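DUF72 domain-containing protein (Thermotoga maritima, PDB 1VPQ) is of unknown function but has a parallel beta-alpha fold of the TIM-barrel kind and probably binds anionic groups at one end of its strands. Local coordinates at residues Phe131-Lys136 against Tyr159-Glu164; Ala125-Ser130 against Leu152-Arg157; Tyr222-Glu227 against Val248-Cys253. One frame throughout, in Å; residues are numbered along the deposited sequence.

Contact 1 (Phe131-Lys136 against Tyr159-Glu164); sequences FKFSRK and YSWDRE
F133 and W161 meet through backbone as well as ring: the CA of F133 sits over the face of the six-membered ring of W161, 3.7 Å from its centroid. CG of F133 is anti to its backbone N (chi1 -179°), and an edge of the phenyl ring is toward that same indole face, an offset edge-to-face pair with planes at 74°. R163 takes one face of the F133 ring. Its CD stands over the ring centre, 3.5 Å from the centroid, and its guanidinium lies nearly flat on the ring, displaced toward the rim, an off-centre cation-pi contact with CZ 4.2 Å from the centroid. A salt bridge to E165 probably helps steady the guanidinium. Two hydrogen bonds fix the loops. NE1 of W161 reaches the O of F131 at 3.1 Å, in the indole plane but above the plane of the carbonyl, while F133 N donates almost straight to S160 OG at 3.0 Å; that hydroxyl is also bonded to H158. Together they join the loop leading into helix 135-147 to the one before helix 164-173. Aromatic faces and a buried indole N-H anchor two loops whose outer edge, at R163, is exposed and probably positively charged.

Contact 2 (Ala125-Ser130 against Leu152-Arg157); sequences AQFPFS and LAVEFR. With SO4 (sulfate ion), chain C; SO4 (sulfate ion), chain B.
R157 carries its CG anti to the backbone N (chi1 -171°) and bends at chi2 and chi3, and the chain crosses Q126 obliquely at the end of strand 120-126. Q126, its CG also anti to N, bends at chi2, which turns CD aside; its NE2 lies over one face of that guanidinium, and as both groups are donors they pack without bonding. Strands 120-126 and 152-155 pair in parallel within a beta-alpha-beta unit completed by helix 135-147. A125 N donates to A153 O, E155 N to A125 O and F127 N to E155 O, at 2.8 to 3.1 Å. A125 and V154 point to one side of the sheet, Q126 and E155 to the other, where CG of Q126 lies 3.7 Å from OE1 of E155. One water links P128 O to R157 N. Two sulfate ions, probably from the crystallisation liquor, lie at the edge of the guanidinium, near its plane. R157 NE reaches O4 of the chain C sulfate at 2.9 Å, and NH1 reaches O1 of the chain B sulfate at 3.1 Å. OE2 of E155 forms a long salt bridge, 3.5 Å, with NH1 of R157 and a hydrogen bond with H205; OE1 of E155 makes a salt bridge to R203, and Q126 OE1 a hydrogen bond with K84. A leucine in place of R157 would probably leave both sulfates short of a shared cationic partner and E155 without one of its charged mates. Such a cluster at the C-terminal ends of parallel strands, where TIM barrels keep their active sites, is consistent with an anion-binding pocket.

Contact 3 (Tyr222-Glu227 against Val248-Cys253); sequences YLYSEE and VFFNNC
N252 ND2 donates to Y222 O at 2.7 Å, almost perfectly straight, and is bonded as well to N261 of helix 257-270, which also accepts from Y224 N, so that one asparagine serves both sides of the contact. In this TIM-barrel-like fold the bond spans from the loop before helix 226-240 to the turn that follows strand 245-250. The carbonyl oxygen lies in the amide plane of N252, although the donor is tilted 34° from the plane of the carbonyl. CG of N252 stands between its own backbone N and carbonyl carbon (chi1 55°), on a residue that is itself the centre of an inverse gamma turn; CB of the same side chain approaches Y222 O to 3.5 Å. Y224 points toward the strand end, and its ring is set steeply to the amide of N252, the two planes 82° apart. CE2 of Y222 sits 3.9 Å above one face of the Y224 ring, offset toward its rim. At the far end of the Y224 side chain, the hydroxyl is hydrogen-bonded to D181, at the end of strand 176-181. L229 of helix 226-240 packs against both Y224 and F250. The apolar meeting of the two segments is slight: CD2 of Y224 lies near the plane of the F250 ring, at its edge, 4.0 Å from CE2 of F250.

The three contacts show how chemistry follows position in one fold. Contact 2 is core, lying on the parallel sheet itself with regular strand pairing and, at the strand ends, a charged cluster; contact 1 is only partly buried and works through rings, a surface arginine and two hydrogen bonds. Both belong to the same beta-alpha-beta neighbourhood: their segments alternate along the chain, and they touch where W161 CD2 meets F156 CD1 at 3.5 Å. Contact 3 is also buried and reaches the same sheet, but through strand 245-250, with its nearest atoms about 6 Å from contact 2 and about 16 Å from contact 1. It depends on an amide-to-carbonyl bond rather than on charge or extensive stacking.

Contact 1 (Phe131-Lys136 against Tyr159-Glu164)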
loop_
_atom_site.group_PDB
_atom_site.type_symbol
_atom_site.label_atom_id
_atom_site.label_comp_id
_atom_site.label_asym_id
_atom_site.label_seq_id
_atom_site.Cartn_x
_atom_site.Cartn_y
_atom_site.Cartn_z
ATOM N N PHE A 131 17.276 -3.581 0.532
ATOM C CA PHE A 131 17.333 -2.656 1.668
ATOM C C PHE A 131 17.404 -3.479 2.948
ATOM O O PHE A 131 16.451 -4.178 3.284
ATOM C CB PHE A 131 16.090 -1.766 1.673
ATOM C CG PHE A 131 16.147 -0.607 2.646
ATOM C CD1 PHE A 131 17.081 0.405 2.495
ATOM C CD2 PHE A 131 15.220 -0.496 3.668
ATOM C CE1 PHE A 131 17.117 1.490 3.359
ATOM C CE2 PHE A 131 15.245 0.593 4.533
ATOM C CZ PHE A 131 16.205 1.584 4.374
ATOM N N LYS A 132 18.534 -3.397 3.644
ATOM C CA LYS A 132 18.788 -4.183 4.854
ATOM C C LYS A 132 18.982 -3.304 6.086
ATOM O O LYS A 132 19.372 -2.146 5.985
ATOM C CB LYS A 132 20.044 -5.047 4.691
ATOM C CG LYS A 132 20.032 -6.009 3.513
ATOM C CD LYS A 132 21.434 -6.575 3.290
ATOM C CE LYS A 132 21.434 -7.788 2.358
ATOM N NZ LYS A 132 20.439 -7.662 1.234
ATOM N N PHE A 133 18.723 -3.885 7.250
ATOM C CA PHE A 133 18.931 -3.197 8.513
ATOM C C PHE A 133 20.414 -2.887 8.697
ATOM O O PHE A 133 21.249 -3.799 8.756
ATOM C CB PHE A 133 18.434 -4.030 9.694
ATOM C CG PHE A 133 18.610 -3.348 11.016
ATOM C CD1 PHE A 133 19.824 -3.400 11.681
ATOM C CD2 PHE A 133 17.575 -2.628 11.580
ATOM C CE1 PHE A 133 20.001 -2.756 12.894
ATOM C CE2 PHE A 133 17.745 -1.981 12.789
ATOM C CZ PHE A 133 18.963 -2.049 13.452
ATOM N N SER A 134 20.727 -1.599 8.775
ATOM C CA SER A 134 22.082 -1.128 9.064
ATOM C C SER A 134 21.962 0.248 9.681
ATOM O O SER A 134 20.905 0.865 9.616
ATOM C CB SER A 134 22.944 -1.066 7.796
ATOM O OG SER A 134 22.512 -0.033 6.927
ATOM N N ARG A 135 23.043 0.728 10.277
ATOM C CA ARG A 135 23.040 2.042 10.908
ATOM C C ARG A 135 22.838 3.125 9.855
ATOM O O ARG A 135 22.113 4.076 10.092
ATOM C CB ARG A 135 24.336 2.279 11.687
ATOM C CG ARG A 135 24.259 3.437 12.666
ATOM C CD ARG A 135 25.636 4.062 12.967
ATOM N NE ARG A 135 26.301 4.623 11.778
ATOM C CZ ARG A 135 25.959 5.759 11.153
ATOM N NH1 ARG A 135 24.934 6.502 11.575
ATOM N NH2 ARG A 135 26.646 6.152 10.080
ATOM N N LYS A 136 23.461 2.964 8.691
ATOM C CA LYS A 136 23.348 3.952 7.602
ATOM C C LYS A 136 21.936 4.021 6.974
ATOM O O LYS A 136 21.458 5.105 6.606
ATOM C CB LYS A 136 24.400 3.681 6.518
ATOM N N TYR A 159 14.304 -9.587 5.961
ATOM C CA TYR A 159 14.154 -10.152 7.306
ATOM C C TYR A 159 14.917 -9.393 8.416
ATOM O O TYR A 159 14.422 -9.262 9.539
ATOM C CB TYR A 159 14.572 -11.638 7.304
ATOM C CG TYR A 159 16.073 -11.864 7.259
ATOM C CD1 TYR A 159 16.783 -11.766 6.056
ATOM C CD2 TYR A 159 16.784 -12.164 8.417
ATOM C CE1 TYR A 159 18.153 -11.963 6.014
ATOM C CE2 TYR A 159 18.157 -12.356 8.383
ATOM C CZ TYR A 159 18.841 -12.252 7.180
ATOM O OH TYR A 159 20.210 -12.442 7.146
ATOM N N SER A 160 16.114 -8.901 8.086
ATOM C CA SER A 160 16.995 -8.189 9.023
ATOM C C SER A 160 16.314 -7.068 9.817
ATOM O O SER A 160 16.807 -6.663 10.874
ATOM C CB SER A 160 18.187 -7.603 8.260
ATOM O OG SER A 160 17.763 -6.725 7.232
ATOM N N TRP A 161 15.196 -6.568 9.293
ATOM C CA TRP A 161 14.471 -5.455 9.895
ATOM C C TRP A 161 13.530 -5.836 11.047
ATOM O O TRP A 161 13.096 -4.957 11.792
ATOM C CB TRP A 161 13.668 -4.715 8.816
ATOM C CG TRP A 161 14.502 -3.882 7.885
ATOM C CD1 TRP A 161 14.855 -4.188 6.603
ATOM C CD2 TRP A 161 15.066 -2.591 8.156
ATOM N NE1 TRP A 161 15.610 -3.181 6.070
ATOM C CE2 TRP A 161 15.760 -2.190 7.001
ATOM C CE3 TRP A 161 15.063 -1.742 9.274
ATOM C CZ2 TRP A 161 16.441 -0.977 6.921
ATOM C CZ3 TRP A 161 15.738 -0.534 9.193
ATOM C CH2 TRP A 161 16.417 -0.163 8.022
ATOM N N ASP A 162 13.191 -7.117 11.192
ATOM C CA ASP A 162 12.225 -7.531 12.232
ATOM C C ASP A 162 12.883 -7.666 13.605
ATOM O O ASP A 162 13.021 -8.772 14.136
ATOM C CB ASP A 162 11.491 -8.833 11.862
ATOM C CG ASP A 162 10.516 -9.283 12.957
ATOM O OD1 ASP A 162 9.783 -8.427 13.478
ATOM O OD2 ASP A 162 10.495 -10.483 13.314
ATOM N N ARG A 163 13.265 -6.525 14.172
ATOM C CA ARG A 163 13.961 -6.477 15.453
ATOM C C ARG A 163 13.469 -5.261 16.238
ATOM O O ARG A 163 12.917 -4.333 15.661
ATOM C CB ARG A 163 15.484 -6.424 15.242
ATOM C CG ARG A 163 15.956 -5.325 14.299
ATOM C CD ARG A 163 17.447 -5.414 14.014
ATOM N NE ARG A 163 18.261 -5.250 15.215
ATOM C CZ ARG A 163 19.575 -5.470 15.291
ATOM N NH1 ARG A 163 20.268 -5.866 14.231
ATOM N NH2 ARG A 163 20.203 -5.291 16.446
ATOM N N GLU A 164 13.665 -5.268 17.548
ATOM C CA GLU A 164 13.027 -4.269 18.403
ATOM C C GLU A 164 13.426 -2.843 18.049
ATOM O O GLU A 164 12.594 -1.947 18.032
ATOM C CB GLU A 164 13.320 -4.541 19.883
ATOM C CG GLU A 164 12.464 -3.709 20.848
ATOM C CD GLU A 164 10.961 -3.737 20.516
ATOM O OE1 GLU A 164 10.423 -4.819 20.168
ATOM O OE2 GLU A 164 10.318 -2.665 20.600
#

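Contact 2 (Ala125-Ser130 against Leu152-Arg157)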
loop_
_atom_site.group_PDB
_atom_site.type_symbol
_atom_site.label_atom_id
_atom_site.label_comp_id
_atom_site.label_asym_id
_atom_site.label_seq_id
_atom_site.Cartn_x
_atom_site.Cartn_y
_atom_site.Cartn_z
ATOM N N ALA A 125 6.161 4.342 1.823
ATOM C CA ALA A 125 7.531 4.081 1.407
ATOM C C ALA A 125 7.806 2.597 1.563
ATOM O O ALA A 125 8.018 2.111 2.679
ATOM C CB ALA A 125 8.509 4.907 2.244
ATOM N N GLN A 126 7.781 1.879 0.440
ATOM C CA GLN A 126 8.019 0.432 0.424
ATOM C C GLN A 126 9.405 0.133 -0.141
ATOM O O GLN A 126 9.706 0.464 -1.282
ATOM C CB GLN A 126 6.920 -0.293 -0.371
ATOM C CG GLN A 126 7.191 -1.766 -0.702
ATOM C CD GLN A 126 7.832 -1.963 -2.075
ATOM O OE1 GLN A 126 7.287 -1.522 -3.091
ATOM N NE2 GLN A 126 8.990 -2.627 -2.111
ATOM N N PHE A 127 10.227 -0.524 0.673
ATOM C CA PHE A 127 11.627 -0.760 0.358
ATOM C C PHE A 127 11.865 -2.168 -0.155
ATOM O O PHE A 127 11.215 -3.106 0.290
ATOM C CB PHE A 127 12.464 -0.500 1.602
ATOM C CG PHE A 127 12.520 0.946 1.975
ATOM C CD1 PHE A 127 11.533 1.506 2.767
ATOM C CD2 PHE A 127 13.547 1.757 1.502
ATOM C CE1 PHE A 127 11.568 2.845 3.095
ATOM C CE2 PHE A 127 13.594 3.093 1.827
ATOM C CZ PHE A 127 12.609 3.643 2.624
ATOM N N PRO A 128 12.809 -2.324 -1.099
ATOM C CA PRO A 128 13.039 -3.631 -1.697
ATOM C C PRO A 128 13.810 -4.594 -0.784
ATOM O O PRO A 128 14.209 -4.234 0.342
ATOM C CB PRO A 128 13.839 -3.302 -2.962
ATOM C CG PRO A 128 14.563 -2.048 -2.630
ATOM C CD PRO A 128 13.717 -1.297 -1.642
ATOM N N PHE A 129 13.988 -5.816 -1.281
ATOM C CA PHE A 129 14.698 -6.893 -0.582
ATOM C C PHE A 129 16.126 -6.485 -0.233
ATOM O O PHE A 129 16.622 -6.805 0.848
ATOM C CB PHE A 129 14.715 -8.141 -1.463
ATOM C CG PHE A 129 15.198 -9.378 -0.763
ATOM C CD1 PHE A 129 14.406 -10.007 0.179
ATOM C CD2 PHE A 129 16.438 -9.924 -1.062
ATOM C CE1 PHE A 129 14.847 -11.148 0.822
ATOM C CE2 PHE A 129 16.884 -11.069 -0.423
ATOM C CZ PHE A 129 16.088 -11.682 0.521
ATOM N N SER A 130 16.762 -5.767 -1.156
ATOM C CA SER A 130 18.143 -5.281 -1.000
ATOM C C SER A 130 18.346 -4.236 0.102
ATOM O O SER A 130 19.468 -4.006 0.524
ATOM C CB SER A 130 18.625 -4.677 -2.314
ATOM O OG SER A 130 17.772 -3.615 -2.694
ATOM N N LEU A 152 3.137 9.367 7.109
ATOM C CA LEU A 152 4.068 8.442 6.468
ATOM C C LEU A 152 3.971 7.024 7.045
ATOM O O LEU A 152 3.793 6.843 8.252
ATOM C CB LEU A 152 5.505 8.955 6.637
ATOM C CG LEU A 152 6.594 8.253 5.820
ATOM C CD1 LEU A 152 6.395 8.469 4.328
ATOM C CD2 LEU A 152 7.972 8.719 6.238
ATOM N N ALA A 153 4.084 6.037 6.153
ATOM C CA ALA A 153 4.136 4.619 6.509
ATOM C C ALA A 153 5.265 3.929 5.766
ATOM O O ALA A 153 5.559 4.261 4.607
ATOM C CB ALA A 153 2.812 3.917 6.203
ATOM N N VAL A 154 5.899 2.971 6.445
ATOM C CA VAL A 154 7.045 2.243 5.884
ATOM C C VAL A 154 6.851 0.717 5.934
ATOM O O VAL A 154 6.406 0.158 6.947
ATOM C CB VAL A 154 8.390 2.647 6.588
ATOM C CG1 VAL A 154 9.524 1.683 6.211
ATOM C CG2 VAL A 154 8.794 4.086 6.221
ATOM N N GLU A 155 7.221 0.078 4.821
ATOM C CA GLU A 155 7.230 -1.370 4.662
ATOM C C GLU A 155 8.638 -1.868 4.294
ATOM O O GLU A 155 9.268 -1.344 3.366
ATOM C CB GLU A 155 6.271 -1.764 3.526
ATOM C CG GLU A 155 6.065 -3.265 3.360
ATOM C CD GLU A 155 5.371 -3.638 2.055
ATOM O OE1 GLU A 155 4.494 -2.877 1.613
ATOM O OE2 GLU A 155 5.695 -4.695 1.469
ATOM N N PHE A 156 9.092 -2.913 4.982
ATOM C CA PHE A 156 10.354 -3.592 4.673
ATOM C C PHE A 156 10.116 -4.952 4.029
ATOM O O PHE A 156 9.122 -5.622 4.318
ATOM C CB PHE A 156 11.178 -3.806 5.936
ATOM C CG PHE A 156 11.226 -2.620 6.839
ATOM C CD1 PHE A 156 12.096 -1.570 6.579
ATOM C CD2 PHE A 156 10.412 -2.558 7.963
ATOM C CE1 PHE A 156 12.146 -0.456 7.433
ATOM C CE2 PHE A 156 10.456 -1.457 8.824
ATOM C CZ PHE A 156 11.327 -0.407 8.558
ATOM N N ARG A 157 11.045 -5.348 3.162
ATOM C CA ARG A 157 11.021 -6.652 2.509
ATOM C C ARG A 157 12.036 -7.621 3.121
ATOM O O ARG A 157 11.832 -8.831 3.088
ATOM C CB ARG A 157 11.327 -6.495 1.022
ATOM C CG ARG A 157 11.115 -7.770 0.202
ATOM C CD ARG A 157 9.703 -7.828 -0.298
ATOM N NE ARG A 157 9.566 -7.062 -1.535
ATOM C CZ ARG A 157 8.483 -6.389 -1.910
ATOM N NH1 ARG A 157 7.406 -6.331 -1.136
ATOM N NH2 ARG A 157 8.485 -5.752 -3.071
HETATM S S SO4 C . 11.784 -6.798 -4.380
HETATM O O1 SO4 C . 11.054 -5.660 -4.933
HETATM O O2 SO4 C . 12.728 -7.314 -5.356
HETATM O O3 SO4 C . 12.541 -6.375 -3.211
HETATM O O4 SO4 C . 10.858 -7.857 -3.999
HETATM S S SO4 B . 5.047 -4.180 -3.819
HETATM O O1 SO4 B . 5.537 -4.168 -2.444
HETATM O O2 SO4 B . 6.158 -4.046 -4.754
HETATM O O3 SO4 B . 4.372 -5.448 -4.049
HETATM O O4 SO4 B . 4.145 -3.052 -4.019
HETATM O O HOH W 1 13.584 -3.920 2.933
#

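Contact 3 (Tyr222-Glu227 against Val248-Cys253)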
loop_
_atom_site.group_PDB
_atom_site.type_symbol
_atom_site.label_atom_id
_atom_site.label_comp_id
_atom_site.label_asym_id
_atom_site.label_seq_id
_atom_site.Cartn_x
_atom_site.Cartn_y
_atom_site.Cartn_z
ATOM N N TYR A 222 -1.743 -15.313 -6.766
ATOM C CA TYR A 222 -2.164 -16.028 -5.567
ATOM C C TYR A 222 -3.574 -15.602 -5.188
ATOM O O TYR A 222 -3.936 -14.443 -5.366
ATOM C CB TYR A 222 -1.214 -15.739 -4.417
ATOM C CG TYR A 222 -1.437 -16.608 -3.207
ATOM C CD1 TYR A 222 -0.822 -17.844 -3.100
ATOM C CD2 TYR A 222 -2.241 -16.185 -2.159
ATOM C CE1 TYR A 222 -1.019 -18.654 -1.992
ATOM C CE2 TYR A 222 -2.447 -16.990 -1.031
ATOM C CZ TYR A 222 -1.829 -18.220 -0.956
ATOM O OH TYR A 222 -2.010 -19.028 0.138
ATOM N N LEU A 223 -4.362 -16.549 -4.684
ATOM C CA LEU A 223 -5.718 -16.281 -4.211
ATOM C C LEU A 223 -5.861 -16.808 -2.790
ATOM O O LEU A 223 -5.916 -18.022 -2.576
ATOM C CB LEU A 223 -6.762 -16.943 -5.125
ATOM C CG LEU A 223 -8.245 -16.662 -4.808
ATOM C CD1 LEU A 223 -8.654 -15.245 -5.190
ATOM C CD2 LEU A 223 -9.139 -17.660 -5.501
ATOM N N TYR A 224 -5.914 -15.894 -1.824
ATOM C CA TYR A 224 -6.107 -16.266 -0.433
ATOM C C TYR A 224 -7.365 -17.123 -0.249
ATOM O O TYR A 224 -8.413 -16.834 -0.820
ATOM C CB TYR A 224 -6.225 -15.020 0.446
ATOM C CG TYR A 224 -4.923 -14.305 0.722
ATOM C CD1 TYR A 224 -4.084 -14.722 1.759
ATOM C CD2 TYR A 224 -4.543 -13.184 -0.022
ATOM C CE1 TYR A 224 -2.896 -14.064 2.033
ATOM C CE2 TYR A 224 -3.347 -12.517 0.245
ATOM C CZ TYR A 224 -2.533 -12.964 1.276
ATOM O OH TYR A 224 -1.350 -12.324 1.549
ATOM N N SER A 225 -7.242 -18.174 0.555
ATOM C CA SER A 225 -8.384 -18.969 0.989
ATOM C C SER A 225 -9.194 -18.201 2.025
ATOM O O SER A 225 -8.666 -17.321 2.704
ATOM C CB SER A 225 -7.917 -20.297 1.602
ATOM O OG SER A 225 -7.389 -20.118 2.914
ATOM N N GLU A 226 -10.471 -18.558 2.143
ATOM C CA GLU A 226 -11.371 -17.980 3.150
ATOM C C GLU A 226 -10.844 -18.196 4.573
ATOM O O GLU A 226 -11.021 -17.343 5.444
ATOM C CB GLU A 226 -12.787 -18.561 3.013
ATOM N N GLU A 227 -10.185 -19.332 4.794
ATOM C CA GLU A 227 -9.596 -19.647 6.100
ATOM C C GLU A 227 -8.503 -18.642 6.477
ATOM O O GLU A 227 -8.479 -18.136 7.604
ATOM C CB GLU A 227 -9.006 -21.061 6.105
ATOM C CG GLU A 227 -10.003 -22.183 5.790
ATOM C CD GLU A 227 -10.885 -22.576 6.987
ATOM O OE1 GLU A 227 -11.529 -21.678 7.594
ATOM O OE2 GLU A 227 -10.947 -23.795 7.304
ATOM N N VAL A 248 -6.271 -1.194 4.579
ATOM C CA VAL A 248 -5.961 -2.565 4.208
ATOM C C VAL A 248 -6.002 -2.665 2.691
ATOM O O VAL A 248 -7.023 -2.376 2.073
ATOM C CB VAL A 248 -6.981 -3.547 4.828
ATOM C CG1 VAL A 248 -6.596 -4.986 4.535
ATOM C CG2 VAL A 248 -7.116 -3.321 6.349
ATOM N N PHE A 249 -4.890 -3.057 2.086
ATOM C CA PHE A 249 -4.826 -3.184 0.624
ATOM C C PHE A 249 -4.363 -4.568 0.220
ATOM O O PHE A 249 -3.469 -5.126 0.858
ATOM C CB PHE A 249 -3.889 -2.128 0.028
ATOM C CG PHE A 249 -4.305 -0.718 0.334
ATOM C CD1 PHE A 249 -5.234 -0.064 -0.467
ATOM C CD2 PHE A 249 -3.788 -0.049 1.436
ATOM C CE1 PHE A 249 -5.635 1.232 -0.178
ATOM C CE2 PHE A 249 -4.190 1.255 1.729
ATOM C CZ PHE A 249 -5.114 1.888 0.913
ATOM N N PHE A 250 -4.979 -5.101 -0.842
ATOM C CA PHE A 250 -4.614 -6.394 -1.444
ATOM C C PHE A 250 -3.850 -6.166 -2.730
ATOM O O PHE A 250 -4.303 -5.430 -3.607
ATOM C CB PHE A 250 -5.853 -7.231 -1.769
ATOM C CG PHE A 250 -6.428 -7.945 -0.590
ATOM C CD1 PHE A 250 -7.207 -7.262 0.333
ATOM C CD2 PHE A 250 -6.191 -9.294 -0.400
ATOM C CE1 PHE A 250 -7.745 -7.910 1.425
ATOM C CE2 PHE A 250 -6.726 -9.952 0.690
ATOM C CZ PHE A 250 -7.510 -9.250 1.607
ATOM N N ASN A 251 -2.712 -6.841 -2.851
ATOM C CA ASN A 251 -1.739 -6.562 -3.891
ATOM C C ASN A 251 -1.572 -7.713 -4.873
ATOM O O ASN A 251 -0.811 -7.603 -5.835
ATOM C CB ASN A 251 -0.386 -6.244 -3.231
ATOM C CG ASN A 251 0.526 -5.435 -4.126
ATOM O OD1 ASN A 251 0.071 -4.616 -4.927
ATOM N ND2 ASN A 251 1.825 -5.657 -3.993
ATOM N N ASN A 252 -2.264 -8.818 -4.611
ATOM C CA ASN A 252 -2.216 -10.006 -5.466
ATOM C C ASN A 252 -3.120 -9.818 -6.667
ATOM O O ASN A 252 -4.059 -10.574 -6.869
ATOM C CB ASN A 252 -2.594 -11.270 -4.682
ATOM C CG ASN A 252 -3.950 -11.167 -3.993
ATOM O OD1 ASN A 252 -4.283 -10.144 -3.399
ATOM N ND2 ASN A 252 -4.726 -12.242 -4.048
ATOM N N CYS A 253 -2.811 -8.804 -7.471
ATOM C CA CYS A 253 -3.745 -8.259 -8.470
ATOM C C CYS A 253 -3.801 -9.042 -9.778
ATOM O O CYS A 253 -4.621 -8.742 -10.645
ATOM C CB CYS A 253 -3.413 -6.782 -8.757
ATOM S SG CYS A 253 -3.828 -5.617 -7.390
#